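PDB 5HJQ: GTPase-activating protein skywalker from Drosophila melanogaster, which acts as a GTPase-activating protein for Rab35 in synaptic vesicle protein recycling and binds phosphoinositides through its TBC domain. Local coordinates for residues A[133-138]-A[177-182]; A[139-144]-A[184-189]. All coordinates share one frame; numbering follows the deposited sequence.

Contact 1 of 2, residues A[133-138]-A[177-182]; sequences GFYWEM and ADRIVN
Y135 reaches from the first turn of helix 134-143 to helix 171-187; with CG anti to the backbone N (chi1 179°) the ring points across to 177-182 and sets its hydroxyl against R179 and I180. Nearly all of the touching is done at the phenol end. The OH lies 3.4 Å from I180 CG1 and 3.6 Å from R179 CG, so the polar tip is bedded against methylene carbons of both residues. I180 meets the ring obliquely, CG1 standing 4.3 Å from Y135 CZ, while its side chain also packs on A213 and L217 of helix 210-221. The phenol forms no hydrogen bond with 177-182; its OH is bonded to E210 OE2, the same oxygen that takes the salt bridge from R179 NE.

One residue on, W136 offers a ring edge. Its CZ3 sits 3.9 Å from R179 NH2, over one face of the guanidinium, and the two planes stand 87° apart, giving an edge-on approach of the indole to the flat cation. Y135 CD2 lies over the centre of one indole face, 3.7 Å above its plane. The R179 chain passes the phenol with its CG and, bent at chi3 (68°), presents a guanidinium face to the indole edge.

Cutting R179 back to an alanine would probably leave E210 without its cationic mate and open a gap beside the Y135 hydroxyl and the W136 edge. The axes of 134-138 and 177-182, at right angles and 11.1 Å apart, are bridged by long side chains within the all-helical TBC domain, and the shared E210 carboxylate gives the buried phenol and guanidinium a common polar partner.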
ATOM      1  N   GLY A 133      -0.428 -25.121  10.568  1.00 78.23           N
ATOM      2  CA  GLY A 133       0.838 -24.699  11.138  1.00 70.19           C
ATOM      3  C   GLY A 133       1.922 -24.595  10.084  1.00 73.76           C
ATOM      4  O   GLY A 133       3.114 -24.604  10.399  1.00 67.56           O
ATOM      5  N   PHE A 134       1.493 -24.484   8.828  1.00 74.91           N
ATOM      6  CA  PHE A 134       2.388 -24.477   7.670  1.00 67.32           C
ATOM      7  C   PHE A 134       3.517 -23.457   7.786  1.00 61.97           C
ATOM      8  O   PHE A 134       4.650 -23.735   7.393  1.00 62.33           O
ATOM      9  CB  PHE A 134       1.583 -24.212   6.395  1.00 70.89           C
ATOM     10  CG  PHE A 134       2.371 -24.390   5.133  1.00 71.81           C
ATOM     11  CD1 PHE A 134       2.764 -25.652   4.720  1.00 70.77           C
ATOM     12  CD2 PHE A 134       2.709 -23.298   4.350  1.00 70.59           C
ATOM     13  CE1 PHE A 134       3.488 -25.822   3.556  1.00 75.98           C
ATOM     14  CE2 PHE A 134       3.431 -23.461   3.183  1.00 73.60           C
ATOM     15  CZ  PHE A 134       3.822 -24.724   2.785  1.00 74.70           C
ATOM     16  N   TYR A 135       3.204 -22.285   8.331  1.00 60.14           N
ATOM     17  CA  TYR A 135       4.194 -21.225   8.492  1.00 56.79           C
ATOM     18  C   TYR A 135       5.419 -21.683   9.275  1.00 61.90           C
ATOM     19  O   TYR A 135       6.550 -21.527   8.824  1.00 61.73           O
ATOM     20  CB  TYR A 135       3.576 -20.012   9.189  1.00 54.13           C
ATOM     21  CG  TYR A 135       4.564 -18.888   9.406  1.00 58.20           C
ATOM     22  CD1 TYR A 135       5.183 -18.269   8.328  1.00 53.87           C
ATOM     23  CD2 TYR A 135       4.889 -18.453  10.686  1.00 56.99           C
ATOM     24  CE1 TYR A 135       6.093 -17.244   8.512  1.00 51.29           C
ATOM     25  CE2 TYR A 135       5.799 -17.423  10.881  1.00 59.19           C
ATOM     26  CZ  TYR A 135       6.398 -16.823   9.786  1.00 54.85           C
ATOM     27  OH  TYR A 135       7.306 -15.802   9.960  1.00 55.09           O
ATOM     28  N   TRP A 136       5.182 -22.256  10.449  1.00 63.54           N
ATOM     29  CA  TRP A 136       6.268 -22.632  11.345  1.00 63.37           C
ATOM     30  C   TRP A 136       7.108 -23.774  10.788  1.00 62.57           C
ATOM     31  O   TRP A 136       8.293 -23.891  11.102  1.00 65.73           O
ATOM     32  CB  TRP A 136       5.703 -22.988  12.717  1.00 60.84           C
ATOM     33  CG  TRP A 136       5.005 -21.817  13.315  1.00 58.96           C
ATOM     34  CD1 TRP A 136       3.663 -21.667  13.507  1.00 59.62           C
ATOM     35  CD2 TRP A 136       5.614 -20.599  13.755  1.00 58.27           C
ATOM     36  NE1 TRP A 136       3.401 -20.436  14.060  1.00 59.24           N
ATOM     37  CE2 TRP A 136       4.582 -19.762  14.221  1.00 54.72           C
ATOM     38  CE3 TRP A 136       6.934 -20.141  13.809  1.00 59.82           C
ATOM     39  CZ2 TRP A 136       4.831 -18.493  14.736  1.00 52.86           C
ATOM     40  CZ3 TRP A 136       7.179 -18.882  14.321  1.00 59.33           C
ATOM     41  CH2 TRP A 136       6.132 -18.072  14.781  1.00 60.72           C
ATOM     42  N   GLU A 137       6.500 -24.607   9.951  1.00 62.88           N
ATOM     43  CA  GLU A 137       7.259 -25.598   9.203  1.00 65.00           C
ATOM     44  C   GLU A 137       8.283 -24.894   8.319  1.00 63.94           C
ATOM     45  O   GLU A 137       9.463 -25.247   8.313  1.00 64.66           O
ATOM     46  CB  GLU A 137       6.335 -26.467   8.354  1.00 59.69           C
ATOM     47  CG  GLU A 137       7.060 -27.572   7.609  1.00 59.99           C
ATOM     48  CD  GLU A 137       7.788 -28.517   8.546  1.00 68.67           C
ATOM     49  OE1 GLU A 137       7.189 -28.928   9.566  1.00 67.95           O
ATOM     50  OE2 GLU A 137       8.965 -28.838   8.268  1.00 66.13           O
ATOM     51  N   MET A 138       7.816 -23.892   7.579  1.00 61.24           N
ATOM     52  CA  MET A 138       8.682 -23.079   6.733  1.00 64.79           C
ATOM     53  C   MET A 138       9.758 -22.379   7.557  1.00 63.04           C
ATOM     54  O   MET A 138      10.929 -22.364   7.179  1.00 58.36           O
ATOM     55  CB  MET A 138       7.862 -22.042   5.964  1.00 61.94           C
ATOM     56  CG  MET A 138       6.790 -22.619   5.050  1.00 66.30           C
ATOM     57  SD  MET A 138       7.471 -23.463   3.610  1.00 73.45           S
ATOM     58  CE  MET A 138       7.374 -25.168   4.149  1.00 70.51           C
ATOM     59  N   ALA A 177       9.160  -9.219  10.979  1.00 57.71           N
ATOM     60  CA  ALA A 177       8.962  -8.862   9.578  1.00 60.94           C
ATOM     61  C   ALA A 177      10.044  -9.489   8.711  1.00 54.39           C
ATOM     62  O   ALA A 177       9.754 -10.087   7.674  1.00 56.06           O
ATOM     63  CB  ALA A 177       8.955  -7.352   9.410  1.00 57.01           C
ATOM     64  N   ASP A 178      11.291  -9.361   9.156  1.00 59.63           N
ATOM     65  CA  ASP A 178      12.429  -9.944   8.456  1.00 63.12           C
ATOM     66  C   ASP A 178      12.276 -11.450   8.297  1.00 62.09           C
ATOM     67  O   ASP A 178      12.664 -12.015   7.274  1.00 64.96           O
ATOM     68  CB  ASP A 178      13.734  -9.631   9.190  1.00 63.24           C
ATOM     69  CG  ASP A 178      14.016  -8.144   9.272  1.00 65.43           C
ATOM     70  OD1 ASP A 178      13.561  -7.403   8.375  1.00 61.46           O
ATOM     71  OD2 ASP A 178      14.697  -7.718  10.231  1.00 67.18           O
ATOM     72  N   ARG A 179      11.708 -12.099   9.309  1.00 56.39           N
ATOM     73  CA  ARG A 179      11.498 -13.539   9.252  1.00 56.68           C
ATOM     74  C   ARG A 179      10.407 -13.898   8.249  1.00 53.08           C
ATOM     75  O   ARG A 179      10.530 -14.878   7.515  1.00 56.76           O
ATOM     76  CB  ARG A 179      11.147 -14.097  10.635  1.00 58.88           C
ATOM     77  CG  ARG A 179      10.859 -15.589  10.629  1.00 50.70           C
ATOM     78  CD  ARG A 179      11.107 -16.221  11.990  1.00 66.15           C
ATOM     79  NE  ARG A 179      10.154 -15.773  13.001  1.00 60.42           N
ATOM     80  CZ  ARG A 179      10.195 -16.144  14.276  1.00 62.41           C
ATOM     81  NH1 ARG A 179      11.146 -16.966  14.695  1.00 61.70           N
ATOM     82  NH2 ARG A 179       9.288 -15.694  15.132  1.00 61.74           N
ATOM     83  N   ILE A 180       9.340 -13.105   8.222  1.00 49.60           N
ATOM     84  CA  ILE A 180       8.226 -13.369   7.318  1.00 53.72           C
ATOM     85  C   ILE A 180       8.644 -13.265   5.850  1.00 54.63           C
ATOM     86  O   ILE A 180       8.332 -14.148   5.048  1.00 52.85           O
ATOM     87  CB  ILE A 180       7.050 -12.406   7.569  1.00 53.28           C
ATOM     88  CG1 ILE A 180       6.461 -12.627   8.962  1.00 57.02           C
ATOM     89  CG2 ILE A 180       5.969 -12.606   6.519  1.00 52.01           C
ATOM     90  CD1 ILE A 180       5.184 -11.845   9.206  1.00 49.38           C
ATOM     91  N   VAL A 181       9.352 -12.195   5.501  1.00 51.52           N
ATOM     92  CA  VAL A 181       9.763 -11.986   4.114  1.00 59.56           C
ATOM     93  C   VAL A 181      10.790 -13.034   3.684  1.00 57.60           C
ATOM     94  O   VAL A 181      10.859 -13.399   2.510  1.00 60.71           O
ATOM     95  CB  VAL A 181      10.336 -10.566   3.886  1.00 55.07           C
ATOM     96  CG1 VAL A 181       9.282  -9.515   4.184  1.00 49.65           C
ATOM     97  CG2 VAL A 181      11.574 -10.334   4.738  1.00 61.64           C
ATOM     98  N   ASN A 182      11.575 -13.528   4.639  1.00 63.72           N
ATOM     99  CA  ASN A 182      12.507 -14.615   4.367  1.00 62.50           C
ATOM    100  C   ASN A 182      11.755 -15.886   4.014  1.00 60.65           C
ATOM    101  O   ASN A 182      12.105 -16.584   3.063  1.00 64.25           O
ATOM    102  CB  ASN A 182      13.421 -14.865   5.567  1.00 64.09           C
ATOM    103  CG  ASN A 182      14.726 -14.094   5.476  1.00 63.46           C
ATOM    104  OD1 ASN A 182      15.763 -14.649   5.111  1.00 66.29           O
ATOM    105  ND2 ASN A 182      14.681 -12.811   5.810  1.00 60.21           N
TER

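Contact 2 of 2, residues A[139-144]-A[184-189]; sequences VHQVFG and LGYDCP
Y186 and Q141 meet because of how each leaves its helix: the tyrosine has CG anti to the backbone N (chi1 172°), which swings its ring across to helix 134-143, whereas Q141 has CG beside its own N (chi1 -62°) and then runs on extended to its amide. The phenol OH donates to Q141 OE1 over 2.7 Å. That bond lies in the carbonyl plane of the amide, with a C=O...donor angle of 152°, and OE1 in turn lies at the edge of the tyrosine ring, near its plane. Amide and ring stand nearly perpendicular. The other end of the amide is also engaged, NE2 being hydrogen-bonded to E137 one turn back in the same helix, so the glutamine is gripped at both polar atoms.

V142 supplies the apolar half. Its CG2 methyl sits over one face of the Y186 ring in a CH-pi contact, 3.8 Å from the centroid and displaced toward the CG and CD2 side, with CD2 itself 3.5 Å from CG2. Methyl over the face and carbonyl at the edge together are likely to limit how far the ring can turn.

Pairing a CH-pi contact with a tyrosine-amide hydrogen bond, this surface contact joins the C-terminal ends of helices 134-143 and 171-187 in the all-helical TBC domain, away from the phosphoinositide site. Y186 also touches M138, while L184 packs against Y214 and L217 of helix 210-221.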
ATOM      1  N   VAL A 139       9.345 -21.798   8.681  1.00 65.21           N
ATOM      2  CA  VAL A 139      10.265 -21.138   9.603  1.00 64.43           C
ATOM      3  C   VAL A 139      11.391 -22.074  10.015  1.00 64.10           C
ATOM      4  O   VAL A 139      12.557 -21.680  10.070  1.00 61.89           O
ATOM      5  CB  VAL A 139       9.534 -20.640  10.868  1.00 65.11           C
ATOM      6  CG1 VAL A 139      10.528 -20.115  11.899  1.00 62.74           C
ATOM      7  CG2 VAL A 139       8.520 -19.569  10.504  1.00 61.16           C
ATOM      8  N   HIS A 140      11.032 -23.322  10.293  1.00 66.48           N
ATOM      9  CA  HIS A 140      12.003 -24.316  10.721  1.00 69.26           C
ATOM     10  C   HIS A 140      12.973 -24.649   9.594  1.00 65.96           C
ATOM     11  O   HIS A 140      14.187 -24.598   9.778  1.00 64.84           O
ATOM     12  CB  HIS A 140      11.297 -25.585  11.201  1.00 68.06           C
ATOM     13  CG  HIS A 140      11.924 -26.201  12.412  1.00 74.74           C
ATOM     14  ND1 HIS A 140      11.704 -25.725  13.688  1.00 76.03           N
ATOM     15  CD2 HIS A 140      12.768 -27.252  12.545  1.00 77.12           C
ATOM     16  CE1 HIS A 140      12.381 -26.458  14.552  1.00 76.80           C
ATOM     17  NE2 HIS A 140      13.034 -27.392  13.886  1.00 78.59           N
ATOM     18  N   GLN A 141      12.429 -24.986   8.428  1.00 64.49           N
ATOM     19  CA  GLN A 141      13.242 -25.382   7.280  1.00 58.93           C
ATOM     20  C   GLN A 141      14.281 -24.326   6.904  1.00 62.31           C
ATOM     21  O   GLN A 141      15.391 -24.658   6.484  1.00 62.84           O
ATOM     22  CB  GLN A 141      12.348 -25.683   6.075  1.00 57.70           C
ATOM     23  CG  GLN A 141      11.386 -26.844   6.287  1.00 59.30           C
ATOM     24  CD  GLN A 141      10.671 -27.249   5.012  1.00 62.48           C
ATOM     25  OE1 GLN A 141      10.959 -26.730   3.933  1.00 57.77           O
ATOM     26  NE2 GLN A 141       9.731 -28.180   5.130  1.00 60.18           N
ATOM     27  N   VAL A 142      13.925 -23.056   7.068  1.00 59.76           N
ATOM     28  CA  VAL A 142      14.839 -21.968   6.739  1.00 63.99           C
ATOM     29  C   VAL A 142      15.869 -21.736   7.839  1.00 65.62           C
ATOM     30  O   VAL A 142      17.075 -21.756   7.587  1.00 67.73           O
ATOM     31  CB  VAL A 142      14.084 -20.644   6.485  1.00 65.77           C
ATOM     32  CG1 VAL A 142      15.071 -19.511   6.239  1.00 63.13           C
ATOM     33  CG2 VAL A 142      13.135 -20.789   5.308  1.00 62.15           C
ATOM     34  N   PHE A 143      15.389 -21.520   9.060  1.00 63.35           N
ATOM     35  CA  PHE A 143      16.258 -21.073  10.141  1.00 65.50           C
ATOM     36  C   PHE A 143      16.728 -22.199  11.061  1.00 65.53           C
ATOM     37  O   PHE A 143      17.675 -22.023  11.827  1.00 66.24           O
ATOM     38  CB  PHE A 143      15.545 -19.992  10.959  1.00 66.00           C
ATOM     39  CG  PHE A 143      15.289 -18.729  10.188  1.00 65.18           C
ATOM     40  CD1 PHE A 143      16.272 -17.757  10.079  1.00 67.18           C
ATOM     41  CD2 PHE A 143      14.070 -18.515   9.564  1.00 61.84           C
ATOM     42  CE1 PHE A 143      16.043 -16.595   9.367  1.00 63.99           C
ATOM     43  CE2 PHE A 143      13.836 -17.353   8.851  1.00 64.36           C
ATOM     44  CZ  PHE A 143      14.824 -16.394   8.749  1.00 63.55           C
ATOM     45  N   GLY A 144      16.071 -23.351  10.988  1.00 64.82           N
ATOM     46  CA  GLY A 144      16.465 -24.494  11.794  1.00 65.66           C
ATOM     47  C   GLY A 144      15.925 -24.439  13.209  1.00 71.15           C
ATOM     48  O   GLY A 144      16.233 -25.298  14.035  1.00 67.24           O
ATOM     49  N   LEU A 184       8.600 -16.042   2.932  1.00 56.42           N
ATOM     50  CA  LEU A 184       7.921 -15.790   1.666  1.00 57.03           C
ATOM     51  C   LEU A 184       8.863 -15.999   0.489  1.00 53.49           C
ATOM     52  O   LEU A 184       8.517 -16.687  -0.470  1.00 55.37           O
ATOM     53  CB  LEU A 184       7.340 -14.377   1.639  1.00 54.64           C
ATOM     54  CG  LEU A 184       6.011 -14.260   2.389  1.00 57.05           C
ATOM     55  CD1 LEU A 184       5.518 -12.825   2.430  1.00 52.44           C
ATOM     56  CD2 LEU A 184       4.968 -15.166   1.752  1.00 55.76           C
ATOM     57  N   GLY A 185      10.060 -15.425   0.581  1.00 56.16           N
ATOM     58  CA  GLY A 185      11.075 -15.600  -0.443  1.00 58.69           C
ATOM     59  C   GLY A 185      11.449 -17.058  -0.633  1.00 60.65           C
ATOM     60  O   GLY A 185      11.795 -17.485  -1.736  1.00 57.52           O
ATOM     61  N   TYR A 186      11.364 -17.827   0.447  1.00 59.13           N
ATOM     62  CA  TYR A 186      11.694 -19.248   0.418  1.00 57.19           C
ATOM     63  C   TYR A 186      10.594 -20.089  -0.225  1.00 59.08           C
ATOM     64  O   TYR A 186      10.878 -21.038  -0.957  1.00 59.93           O
ATOM     65  CB  TYR A 186      11.968 -19.748   1.837  1.00 59.65           C
ATOM     66  CG  TYR A 186      12.145 -21.247   1.951  1.00 60.02           C
ATOM     67  CD1 TYR A 186      13.224 -21.890   1.351  1.00 53.87           C
ATOM     68  CD2 TYR A 186      11.243 -22.017   2.679  1.00 61.65           C
ATOM     69  CE1 TYR A 186      13.392 -23.262   1.467  1.00 64.57           C
ATOM     70  CE2 TYR A 186      11.404 -23.388   2.804  1.00 53.68           C
ATOM     71  CZ  TYR A 186      12.479 -24.004   2.196  1.00 57.84           C
ATOM     72  OH  TYR A 186      12.644 -25.367   2.310  1.00 59.81           O
ATOM     73  N   ASP A 187       9.340 -19.742   0.051  1.00 58.61           N
ATOM     74  CA  ASP A 187       8.208 -20.523  -0.440  1.00 62.20           C
ATOM     75  C   ASP A 187       7.697 -20.003  -1.784  1.00 62.26           C
ATOM     76  O   ASP A 187       7.059 -20.737  -2.540  1.00 64.46           O
ATOM     77  CB  ASP A 187       7.072 -20.519   0.585  1.00 57.80           C
ATOM     78  CG  ASP A 187       6.059 -21.617   0.336  1.00 64.01           C
ATOM     79  OD1 ASP A 187       6.475 -22.768   0.087  1.00 65.23           O
ATOM     80  OD2 ASP A 187       4.845 -21.330   0.383  1.00 73.76           O
ATOM     81  N   CYS A 188       7.978 -18.736  -2.076  1.00 61.54           N
ATOM     82  CA  CYS A 188       7.550 -18.120  -3.329  1.00 64.78           C
ATOM     83  C   CYS A 188       8.756 -17.650  -4.142  1.00 63.22           C
ATOM     84  O   CYS A 188       9.080 -16.461  -4.155  1.00 62.68           O
ATOM     85  CB  CYS A 188       6.607 -16.946  -3.054  1.00 62.12           C
ATOM     86  SG  CYS A 188       5.239 -17.333  -1.927  1.00 69.21           S
ATOM     87  N   PRO A 189       9.426 -18.589  -4.825  1.00 63.61           N
ATOM     88  CA  PRO A 189      10.682 -18.298  -5.524  1.00 65.33           C
ATOM     89  C   PRO A 189      10.502 -17.398  -6.746  1.00 64.76           C
ATOM     90  O   PRO A 189      11.487 -16.855  -7.244  1.00 66.72           O
ATOM     91  CB  PRO A 189      11.175 -19.686  -5.942  1.00 63.43           C
ATOM     92  CG  PRO A 189       9.932 -20.491  -6.078  1.00 61.35           C
ATOM     93  CD  PRO A 189       9.006 -19.990  -5.002  1.00 62.21           C
TER

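Contacts 1 and 2 are successive parts of a single interface between helices 134-143 and 171-187, their centres 6 Å apart. The change in character is from buried to exposed: contact 1 gathers around a carboxylate of helix 210-221, whereas contact 2 closes the outer end with a tyrosine-glutamine bond. Packing stitches them together, with M138 SD 3.7 Å from D187 OD1 on one flank and F143 CE2 3.9 Å from R179 CG on another. N182 CB likewise lies 3.8 Å from F143 CZ. Both lie away from the inositol trisphosphate pocket, which includes K98, R102, K300 and R304, and belong to the helical framework of the TBC domain.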